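Local coordinates for protein putative thioesterase (PDB 5UGZ) that acts as a type II thioesterase of the colibactin NRPS/PKS pathway, releasing intermediates from the assembly line, at residues S32-Y40 with L52-T62; V76-Y87 with E106-H116. All blocks are in the same frame, centred on the assembly; numbering follows the deposited sequence.

Interaction 1: S32-Y40 with L52-T62; sequences SGGSAAMYY and LRPLEPAGRGT
The chain of 52-62, running off the end of edge strand 50-54, passes alongside the 3-10 turn 36-40, with A36 CA and E56 CA 5.0 Å apart. Here two loops meet beside the strand ends of an alpha/beta hydrolase fold. A36 suits the closest crossing, because its methyl is small enough to rest on the ring of P54 (CB to CB 3.5 Å), while Y39 CB and the ring edge of Y40, at CD1, touch P54 CG more loosely. E56 secures the start of the turn: its OE2 accepts the N-H of A36 at 2.9 Å, nearly straight but from above the carboxylate plane. A bend at chi2 (80°) brings the acid round to this amide. E56 OE1 accepts T62 N from well above the carboxylate plane at 2.9 Å and T62 OG1 on the anti lone pair of OE1, so both loops are tied to one carboxylate. R60, bent at chi2 and chi3, lays its guanidinium edge-on to the carbonyl of G34; NH1 donates in the carbonyl plane at 2.8 Å and also forms a salt bridge with D178. G61 takes a positive phi beside S35, where a side chain would run into E56 OE1. A water hydrogen-bonded to Y40 OH donates to E56 OE1 at 2.6 Å.

Interaction 2: V76-Y87 with E106-H116; sequences VADLYQQFVKHY and ELVHYILDHGH
Y80 OH and H116 NE2 lie 2.7 Å apart in a hydrogen bond whose donor could be either residue, the imidazole meeting the phenol at the ring edges. The tyrosine is long enough to reach H116 from its helix, and with CG anti to the backbone N (chi1 179°) its ring extends toward the end of helix 99-113. There H114 stacks on it face to face, centroids 4.3 Å apart. The imidazole is held for this role from within its own segment, since H114 ND1 donates to Y110 O at 2.8 Å, close to the ring plane. Y110 turns its edge to the face of Y80 in an offset edge-to-face pair, Y110 CE2 coming within 3.4 Å of Y80 CG.

These rings belong to an aromatic cluster between helices 72-83 and 99-113 of the alpha/beta hydrolase fold; the segments 76-83 and 106-113 cross at -65°, their axes 9.7 Å apart. G115, at positive phi, ends the second helix in a Schellman motif and turns the chain so that H116 comes back to the interface. F83 presents its edge to the face of H116, while its own ring is sandwiched: I111 CD1 sits over the centre of one face in a CH-pi contact, 3.8 Å from the centroid, and Y87 CB lies toward the rim of the other. Y87 CE1 approaches H116 ND1 to 3.2 Å.

Nearer the start of the pair, CG1 of branched V76 packs against both L107 and Y110, making an off-centre CH-pi contact with the Y110 ring. V76 CG2 meets the CB of E106, whose carboxylate leads away to Y185 and K190. The phenol of Y110 passes beside the methyl of A77, small enough to let it by, and is joined by a water to A77 O, Y110 OH standing 2.7 Å from that water.

In the fold
Interaction 1 closes before interaction 2 opens, and their centres are about 16 Å apart. Strand 50-54, at the edge of the parallel sheet, leads through 52-62 into helix 72-83, which then packs on helix 99-113 beside the sheet. The two contacts touch directly: L55 rests on L79 and Q82, R53 lies against H86, and A58 meets D78. Strand 24-29 touches both, through Y39 and L52 on C28 and through L79 on L29. Helix 99-113 begins within a GxSxG sequence (G96, S98, G100), consistent with the nucleophile elbow of this fold; interaction 1 reaches this probable elbow through Y39, whereas interaction 2 merely comes near it at L79.

Interaction 1: S32-Y40 with L52-T62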
loop_
_atom_site.group_PDB
_atom_site.type_symbol
_atom_site.label_atom_id
_atom_site.label_comp_id
_atom_site.label_asym_id
_atom_site.label_seq_id
_atom_site.Cartn_x
_atom_site.Cartn_y
_atom_site.Cartn_z
ATOM N N SER A 32 -6.483 -0.174 3.467
ATOM C CA SER A 32 -7.517 0.633 4.121
ATOM C C SER A 32 -7.997 -0.012 5.418
ATOM O O SER A 32 -8.312 -1.207 5.449
ATOM C CB SER A 32 -8.705 0.846 3.183
ATOM O OG SER A 32 -8.340 1.617 2.051
ATOM N N GLY A 33 -8.079 0.793 6.486
ATOM C CA GLY A 33 -8.383 0.294 7.813
ATOM C C GLY A 33 -7.229 -0.385 8.526
ATOM O O GLY A 33 -7.342 -0.672 9.730
ATOM N N GLY A 34 -6.114 -0.652 7.822
ATOM C CA GLY A 34 -5.018 -1.402 8.397
ATOM C C GLY A 34 -4.019 -0.542 9.156
ATOM O O GLY A 34 -4.042 0.694 9.113
ATOM N N SER A 35 -3.114 -1.234 9.845
ATOM C CA SER A 35 -2.052 -0.615 10.624
ATOM C C SER A 35 -0.720 -1.241 10.242
ATOM O O SER A 35 -0.666 -2.257 9.544
ATOM C CB SER A 35 -2.312 -0.754 12.139
ATOM O OG SER A 35 -2.062 -2.068 12.595
ATOM N N ALA A 36 0.367 -0.603 10.700
ATOM C CA ALA A 36 1.713 -1.115 10.444
ATOM C C ALA A 36 1.889 -2.549 10.930
ATOM O O ALA A 36 2.746 -3.277 10.415
ATOM C CB ALA A 36 2.753 -0.210 11.115
ATOM N N ALA A 37 1.110 -2.977 11.926
ATOM C CA ALA A 37 1.327 -4.304 12.491
ATOM C C ALA A 37 1.040 -5.424 11.498
ATOM O O ALA A 37 1.451 -6.559 11.743
ATOM C CB ALA A 37 0.484 -4.504 13.751
ATOM N N MET A 38 0.340 -5.157 10.391
ATOM C CA MET A 38 0.145 -6.226 9.413
ATOM C C MET A 38 1.476 -6.703 8.852
ATOM O O MET A 38 1.568 -7.832 8.354
ATOM C CB MET A 38 -0.772 -5.768 8.282
ATOM C CG MET A 38 -0.169 -4.689 7.409
ATOM S SD MET A 38 -1.138 -4.314 5.933
ATOM C CE MET A 38 -0.511 -5.483 4.718
ATOM N N TYR A 39 2.511 -5.868 8.936
ATOM C CA TYR A 39 3.831 -6.165 8.393
ATOM C C TYR A 39 4.814 -6.657 9.439
ATOM O O TYR A 39 5.938 -7.010 9.074
ATOM C CB TYR A 39 4.426 -4.924 7.712
ATOM C CG TYR A 39 3.648 -4.417 6.521
ATOM C CD1 TYR A 39 3.653 -5.117 5.330
ATOM C CD2 TYR A 39 2.920 -3.238 6.591
ATOM C CE1 TYR A 39 2.953 -4.671 4.227
ATOM C CE2 TYR A 39 2.213 -2.778 5.494
ATOM C CZ TYR A 39 2.249 -3.497 4.303
ATOM O OH TYR A 39 1.558 -3.060 3.195
ATOM N N TYR A 40 4.435 -6.692 10.725
ATOM C CA TYR A 40 5.373 -7.157 11.749
ATOM C C TYR A 40 5.856 -8.575 11.450
ATOM O O TYR A 40 7.034 -8.896 11.669
ATOM C CB TYR A 40 4.741 -7.122 13.144
ATOM C CG TYR A 40 4.423 -5.755 13.741
ATOM C CD1 TYR A 40 4.951 -4.587 13.228
ATOM C CD2 TYR A 40 3.595 -5.663 14.851
ATOM C CE1 TYR A 40 4.650 -3.347 13.810
ATOM C CE2 TYR A 40 3.286 -4.456 15.431
ATOM C CZ TYR A 40 3.809 -3.296 14.922
ATOM O OH TYR A 40 3.445 -2.101 15.544
ATOM N N LEU A 52 13.123 -3.887 8.094
ATOM C CA LEU A 52 11.703 -3.609 7.961
ATOM C C LEU A 52 11.348 -2.282 8.623
ATOM O O LEU A 52 11.684 -2.048 9.786
ATOM C CB LEU A 52 10.906 -4.742 8.586
ATOM C CG LEU A 52 9.399 -4.553 8.601
ATOM C CD1 LEU A 52 8.966 -4.261 7.198
ATOM C CD2 LEU A 52 8.734 -5.809 9.127
ATOM N N ARG A 53 10.648 -1.419 7.886
ATOM C CA ARG A 53 10.276 -0.080 8.345
ATOM C C ARG A 53 8.797 0.175 8.076
ATOM O O ARG A 53 8.435 0.963 7.193
ATOM C CB ARG A 53 11.130 0.987 7.667
ATOM C CG ARG A 53 12.564 0.930 8.031
ATOM C CD ARG A 53 12.704 1.270 9.485
ATOM N NE ARG A 53 14.086 1.516 9.829
ATOM C CZ ARG A 53 14.538 1.567 11.074
ATOM N NH1 ARG A 53 13.714 1.363 12.092
ATOM N NH2 ARG A 53 15.819 1.809 11.305
ATOM N N PRO A 54 7.912 -0.468 8.834
ATOM C CA PRO A 54 6.479 -0.216 8.661
ATOM C C PRO A 54 6.154 1.231 8.978
ATOM O O PRO A 54 6.629 1.787 9.962
ATOM C CB PRO A 54 5.824 -1.176 9.662
ATOM C CG PRO A 54 6.886 -2.217 9.969
ATOM C CD PRO A 54 8.191 -1.487 9.861
ATOM N N LEU A 55 5.352 1.850 8.124
ATOM C CA LEU A 55 4.970 3.246 8.307
ATOM C C LEU A 55 3.540 3.282 8.809
ATOM O O LEU A 55 2.642 2.746 8.153
ATOM C CB LEU A 55 5.117 4.047 7.012
ATOM C CG LEU A 55 6.555 4.289 6.529
ATOM C CD1 LEU A 55 6.595 5.233 5.347
ATOM C CD2 LEU A 55 7.486 4.775 7.625
ATOM N N GLU A 56 3.338 3.892 9.981
ATOM C CA GLU A 56 2.032 3.917 10.621
ATOM C C GLU A 56 1.261 5.158 10.193
ATOM O O GLU A 56 1.632 6.266 10.599
ATOM C CB GLU A 56 2.175 3.892 12.137
ATOM C CG GLU A 56 0.856 3.669 12.873
ATOM C CD GLU A 56 0.428 2.212 12.899
ATOM O OE1 GLU A 56 0.887 1.459 13.787
ATOM O OE2 GLU A 56 -0.385 1.821 12.042
ATOM N N PRO A 57 0.178 5.020 9.416
ATOM C CA PRO A 57 -0.714 6.155 9.154
ATOM C C PRO A 57 -1.357 6.656 10.435
ATOM O O PRO A 57 -1.566 5.896 11.376
ATOM C CB PRO A 57 -1.775 5.565 8.218
ATOM C CG PRO A 57 -1.230 4.277 7.750
ATOM C CD PRO A 57 -0.314 3.780 8.802
ATOM N N ALA A 58 -1.706 7.941 10.447
ATOM C CA ALA A 58 -2.213 8.571 11.653
ATOM C C ALA A 58 -3.599 8.040 12.005
ATOM O O ALA A 58 -4.399 7.694 11.131
ATOM C CB ALA A 58 -2.263 10.088 11.475
ATOM N N GLY A 59 -3.873 7.965 13.303
ATOM C CA GLY A 59 -5.186 7.610 13.805
ATOM C C GLY A 59 -5.499 6.133 13.890
ATOM O O GLY A 59 -6.673 5.774 14.001
ATOM N N ARG A 60 -4.501 5.258 13.817
ATOM C CA ARG A 60 -4.731 3.847 14.098
ATOM C C ARG A 60 -3.411 3.248 14.566
ATOM O O ARG A 60 -2.361 3.885 14.478
ATOM C CB ARG A 60 -5.333 3.128 12.880
ATOM C CG ARG A 60 -4.347 2.471 11.902
ATOM C CD ARG A 60 -3.656 3.458 10.991
ATOM N NE ARG A 60 -4.543 4.462 10.407
ATOM C CZ ARG A 60 -5.295 4.292 9.324
ATOM N NH1 ARG A 60 -5.311 3.133 8.690
ATOM N NH2 ARG A 60 -6.037 5.303 8.875
ATOM N N GLY A 61 -3.478 2.032 15.108
ATOM C CA GLY A 61 -2.260 1.354 15.522
ATOM C C GLY A 61 -1.499 2.133 16.577
ATOM O O GLY A 61 -2.070 2.649 17.535
ATOM N N THR A 62 -0.181 2.220 16.402
ATOM C CA THR A 62 0.651 2.931 17.363
ATOM C C THR A 62 0.423 4.435 17.329
ATOM O O THR A 62 0.906 5.146 18.219
ATOM C CB THR A 62 2.130 2.633 17.116
ATOM O OG1 THR A 62 2.502 3.089 15.809
ATOM C CG2 THR A 62 2.392 1.149 17.207
HETATM O O HOH W 1 1.044 -0.921 14.813
#

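Interaction 2: V76-Y87 with E106-H116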
loop_
_atom_site.group_PDB
_atom_site.type_symbol
_atom_site.label_atom_id
_atom_site.label_comp_id
_atom_site.label_asym_id
_atom_site.label_seq_id
_atom_site.Cartn_x
_atom_site.Cartn_y
_atom_site.Cartn_z
ATOM N N VAL A 76 -0.005 11.965 2.830
ATOM C CA VAL A 76 1.339 11.747 2.291
ATOM C C VAL A 76 2.382 12.549 3.075
ATOM O O VAL A 76 3.461 12.042 3.391
ATOM C CB VAL A 76 1.381 12.089 0.792
ATOM C CG1 VAL A 76 2.804 12.115 0.333
ATOM C CG2 VAL A 76 0.594 11.063 -0.007
ATOM N N ALA A 77 2.091 13.818 3.368
ATOM C CA ALA A 77 2.977 14.618 4.215
ATOM C C ALA A 77 3.171 13.976 5.584
ATOM O O ALA A 77 4.269 14.014 6.147
ATOM C CB ALA A 77 2.406 16.032 4.363
ATOM N N ASP A 78 2.098 13.418 6.151
ATOM C CA ASP A 78 2.160 12.714 7.430
ATOM C C ASP A 78 3.129 11.537 7.366
ATOM O O ASP A 78 3.988 11.384 8.237
ATOM C CB ASP A 78 0.743 12.267 7.807
ATOM C CG ASP A 78 0.666 11.498 9.116
ATOM O OD1 ASP A 78 0.816 12.114 10.192
ATOM O OD2 ASP A 78 0.385 10.281 9.060
ATOM N N LEU A 79 3.022 10.701 6.328
ATOM C CA LEU A 79 3.916 9.540 6.211
ATOM C C LEU A 79 5.361 9.955 5.941
ATOM O O LEU A 79 6.293 9.339 6.472
ATOM C CB LEU A 79 3.431 8.599 5.118
ATOM C CG LEU A 79 2.224 7.771 5.532
ATOM C CD1 LEU A 79 1.759 6.937 4.358
ATOM C CD2 LEU A 79 2.547 6.905 6.726
ATOM N N TYR A 80 5.574 10.997 5.125
ATOM C CA TYR A 80 6.926 11.491 4.921
ATOM C C TYR A 80 7.604 11.834 6.242
ATOM O O TYR A 80 8.798 11.565 6.419
ATOM C CB TYR A 80 6.926 12.707 4.006
ATOM C CG TYR A 80 8.334 13.225 3.818
ATOM C CD1 TYR A 80 9.242 12.541 3.007
ATOM C CD2 TYR A 80 8.776 14.364 4.484
ATOM C CE1 TYR A 80 10.543 12.997 2.848
ATOM C CE2 TYR A 80 10.076 14.815 4.326
ATOM C CZ TYR A 80 10.947 14.124 3.503
ATOM O OH TYR A 80 12.235 14.563 3.340
ATOM N N GLN A 81 6.868 12.449 7.178
ATOM C CA GLN A 81 7.437 12.716 8.497
ATOM C C GLN A 81 7.834 11.415 9.195
ATOM O O GLN A 81 8.828 11.370 9.934
ATOM C CB GLN A 81 6.447 13.513 9.361
ATOM C CG GLN A 81 6.218 14.954 8.929
ATOM C CD GLN A 81 7.512 15.710 8.695
ATOM O OE1 GLN A 81 8.581 15.310 9.173
ATOM N NE2 GLN A 81 7.430 16.802 7.943
ATOM N N GLN A 82 7.060 10.350 8.989
ATOM C CA GLN A 82 7.459 9.045 9.509
ATOM C C GLN A 82 8.724 8.556 8.817
ATOM O O GLN A 82 9.707 8.185 9.470
ATOM C CB GLN A 82 6.324 8.040 9.321
ATOM C CG GLN A 82 4.976 8.523 9.802
ATOM C CD GLN A 82 5.068 9.159 11.151
ATOM O OE1 GLN A 82 5.632 8.575 12.077
ATOM N NE2 GLN A 82 4.547 10.386 11.275
ATOM N N PHE A 83 8.704 8.565 7.484
ATOM C CA PHE A 83 9.832 8.146 6.665
ATOM C C PHE A 83 11.145 8.741 7.160
ATOM O O PHE A 83 12.139 8.020 7.302
ATOM C CB PHE A 83 9.529 8.545 5.215
ATOM C CG PHE A 83 10.689 8.424 4.268
ATOM C CD1 PHE A 83 11.027 7.203 3.714
ATOM C CD2 PHE A 83 11.409 9.545 3.901
ATOM C CE1 PHE A 83 12.060 7.105 2.840
ATOM C CE2 PHE A 83 12.452 9.445 3.023
ATOM C CZ PHE A 83 12.778 8.232 2.498
ATOM N N VAL A 84 11.162 10.048 7.464
ATOM C CA VAL A 84 12.409 10.737 7.789
ATOM C C VAL A 84 12.793 10.519 9.243
ATOM O O VAL A 84 13.710 11.165 9.753
ATOM C CB VAL A 84 12.336 12.244 7.472
ATOM C CG1 VAL A 84 12.092 12.463 5.990
ATOM C CG2 VAL A 84 11.277 12.934 8.308
ATOM N N LYS A 85 12.103 9.610 9.925
ATOM C CA LYS A 85 12.535 9.203 11.256
ATOM C C LYS A 85 13.593 8.109 11.218
ATOM O O LYS A 85 14.285 7.902 12.221
ATOM C CB LYS A 85 11.331 8.742 12.089
ATOM C CG LYS A 85 10.252 9.800 12.190
ATOM C CD LYS A 85 9.880 10.071 13.626
ATOM C CE LYS A 85 8.928 9.011 14.137
ATOM N NZ LYS A 85 7.535 9.275 13.689
ATOM N N HIS A 86 13.745 7.417 10.077
ATOM C CA HIS A 86 14.747 6.369 9.934
ATOM C C HIS A 86 15.516 6.457 8.623
ATOM O O HIS A 86 16.278 5.532 8.323
ATOM C CB HIS A 86 14.121 4.966 10.021
ATOM C CG HIS A 86 13.229 4.758 11.212
ATOM N ND1 HIS A 86 13.671 4.898 12.512
ATOM C CD2 HIS A 86 11.924 4.409 11.295
ATOM C CE1 HIS A 86 12.672 4.658 13.341
ATOM N NE2 HIS A 86 11.601 4.358 12.629
ATOM N N TYR A 87 15.337 7.507 7.816
ATOM C CA TYR A 87 15.928 7.550 6.481
ATOM C C TYR A 87 17.195 8.396 6.484
ATOM O O TYR A 87 17.140 9.603 6.737
ATOM C CB TYR A 87 14.963 8.092 5.429
ATOM C CG TYR A 87 15.619 7.994 4.078
ATOM C CD1 TYR A 87 15.894 9.122 3.314
ATOM C CD2 TYR A 87 16.042 6.758 3.598
ATOM C CE1 TYR A 87 16.528 9.006 2.087
ATOM C CE2 TYR A 87 16.674 6.636 2.396
ATOM C CZ TYR A 87 16.922 7.759 1.641
ATOM O OH TYR A 87 17.558 7.602 0.435
ATOM N N GLU A 106 2.290 8.135 -4.416
ATOM C CA GLU A 106 2.324 9.572 -4.169
ATOM C C GLU A 106 3.489 9.951 -3.257
ATOM O O GLU A 106 4.096 11.013 -3.423
ATOM C CB GLU A 106 0.981 10.008 -3.570
ATOM C CG GLU A 106 -0.209 9.913 -4.547
ATOM C CD GLU A 106 -0.095 10.903 -5.710
ATOM O OE1 GLU A 106 0.508 11.959 -5.503
ATOM O OE2 GLU A 106 -0.592 10.638 -6.824
ATOM N N LEU A 107 3.809 9.081 -2.297
ATOM C CA LEU A 107 4.901 9.305 -1.354
ATOM C C LEU A 107 6.274 9.282 -2.026
ATOM O O LEU A 107 7.154 10.065 -1.655
ATOM C CB LEU A 107 4.848 8.247 -0.253
ATOM C CG LEU A 107 5.998 8.291 0.747
ATOM C CD1 LEU A 107 6.054 9.661 1.426
ATOM C CD2 LEU A 107 5.849 7.171 1.760
ATOM N N VAL A 108 6.502 8.368 -2.977
ATOM C CA VAL A 108 7.807 8.327 -3.633
ATOM C C VAL A 108 8.051 9.622 -4.392
ATOM O O VAL A 108 9.129 10.217 -4.301
ATOM C CB VAL A 108 7.960 7.084 -4.548
ATOM C CG1 VAL A 108 6.967 7.074 -5.699
ATOM C CG2 VAL A 108 9.386 7.014 -5.103
ATOM N N HIS A 109 7.058 10.090 -5.139
ATOM C CA HIS A 109 7.242 11.354 -5.843
ATOM C C HIS A 109 7.424 12.515 -4.874
ATOM O O HIS A 109 8.175 13.444 -5.170
ATOM C CB HIS A 109 6.073 11.596 -6.791
ATOM C CG HIS A 109 6.111 10.732 -8.019
ATOM N ND1 HIS A 109 6.900 11.027 -9.110
ATOM C CD2 HIS A 109 5.461 9.584 -8.328
ATOM C CE1 HIS A 109 6.731 10.102 -10.038
ATOM N NE2 HIS A 109 5.860 9.217 -9.589
ATOM N N TYR A 110 6.776 12.464 -3.702
ATOM C CA TYR A 110 6.942 13.503 -2.688
ATOM C C TYR A 110 8.337 13.446 -2.076
ATOM O O TYR A 110 8.930 14.483 -1.762
ATOM C CB TYR A 110 5.849 13.327 -1.621
ATOM C CG TYR A 110 5.763 14.338 -0.483
ATOM C CD1 TYR A 110 4.924 15.455 -0.566
ATOM C CD2 TYR A 110 6.466 14.139 0.700
ATOM C CE1 TYR A 110 4.810 16.357 0.484
ATOM C CE2 TYR A 110 6.362 15.038 1.747
ATOM C CZ TYR A 110 5.539 16.149 1.624
ATOM O OH TYR A 110 5.443 17.036 2.665
ATOM N N ILE A 111 8.871 12.239 -1.888
ATOM C CA ILE A 111 10.258 12.078 -1.462
ATOM C C ILE A 111 11.191 12.680 -2.506
ATOM O O ILE A 111 12.083 13.475 -2.188
ATOM C CB ILE A 111 10.560 10.583 -1.214
ATOM C CG1 ILE A 111 9.860 10.090 0.063
ATOM C CG2 ILE A 111 12.068 10.289 -1.197
ATOM C CD1 ILE A 111 9.725 8.575 0.169
ATOM N N LEU A 112 10.975 12.326 -3.777
ATOM C CA LEU A 112 11.791 12.866 -4.862
ATOM C C LEU A 112 11.685 14.392 -4.947
ATOM O O LEU A 112 12.699 15.073 -5.134
ATOM C CB LEU A 112 11.394 12.209 -6.189
ATOM C CG LEU A 112 11.941 10.793 -6.437
ATOM C CD1 LEU A 112 11.256 10.176 -7.627
ATOM C CD2 LEU A 112 13.423 10.828 -6.670
ATOM N N ASP A 113 10.472 14.950 -4.800
ATOM C CA ASP A 113 10.312 16.410 -4.723
ATOM C C ASP A 113 11.137 17.040 -3.607
ATOM O O ASP A 113 11.419 18.245 -3.662
ATOM C CB ASP A 113 8.852 16.810 -4.485
ATOM C CG ASP A 113 7.952 16.460 -5.630
ATOM O OD1 ASP A 113 8.460 16.206 -6.743
ATOM O OD2 ASP A 113 6.724 16.447 -5.410
ATOM N N HIS A 114 11.485 16.275 -2.573
ATOM C CA HIS A 114 12.323 16.773 -1.495
ATOM C C HIS A 114 13.816 16.649 -1.782
ATOM O O HIS A 114 14.625 17.199 -1.035
ATOM C CB HIS A 114 11.973 16.051 -0.191
ATOM C CG HIS A 114 10.793 16.640 0.519
ATOM N ND1 HIS A 114 9.500 16.455 0.089
ATOM C CD2 HIS A 114 10.714 17.433 1.611
ATOM C CE1 HIS A 114 8.675 17.089 0.901
ATOM N NE2 HIS A 114 9.387 17.694 1.830
ATOM N N GLY A 115 14.204 15.972 -2.845
ATOM C CA GLY A 115 15.599 15.838 -3.167
ATOM C C GLY A 115 16.278 14.592 -2.663
ATOM O O GLY A 115 17.512 14.578 -2.595
ATOM N N HIS A 116 15.529 13.557 -2.304
ATOM C CA HIS A 116 16.118 12.271 -1.969
ATOM C C HIS A 116 16.371 11.481 -3.246
ATOM O O HIS A 116 15.832 11.793 -4.306
ATOM C CB HIS A 116 15.202 11.484 -1.031
ATOM C CG HIS A 116 14.960 12.160 0.281
ATOM N ND1 HIS A 116 15.834 12.061 1.340
ATOM C CD2 HIS A 116 13.941 12.941 0.707
ATOM C CE1 HIS A 116 15.364 12.754 2.363
ATOM N NE2 HIS A 116 14.216 13.298 2.004
HETATM O O HOH W 2 5.900 16.208 5.239
#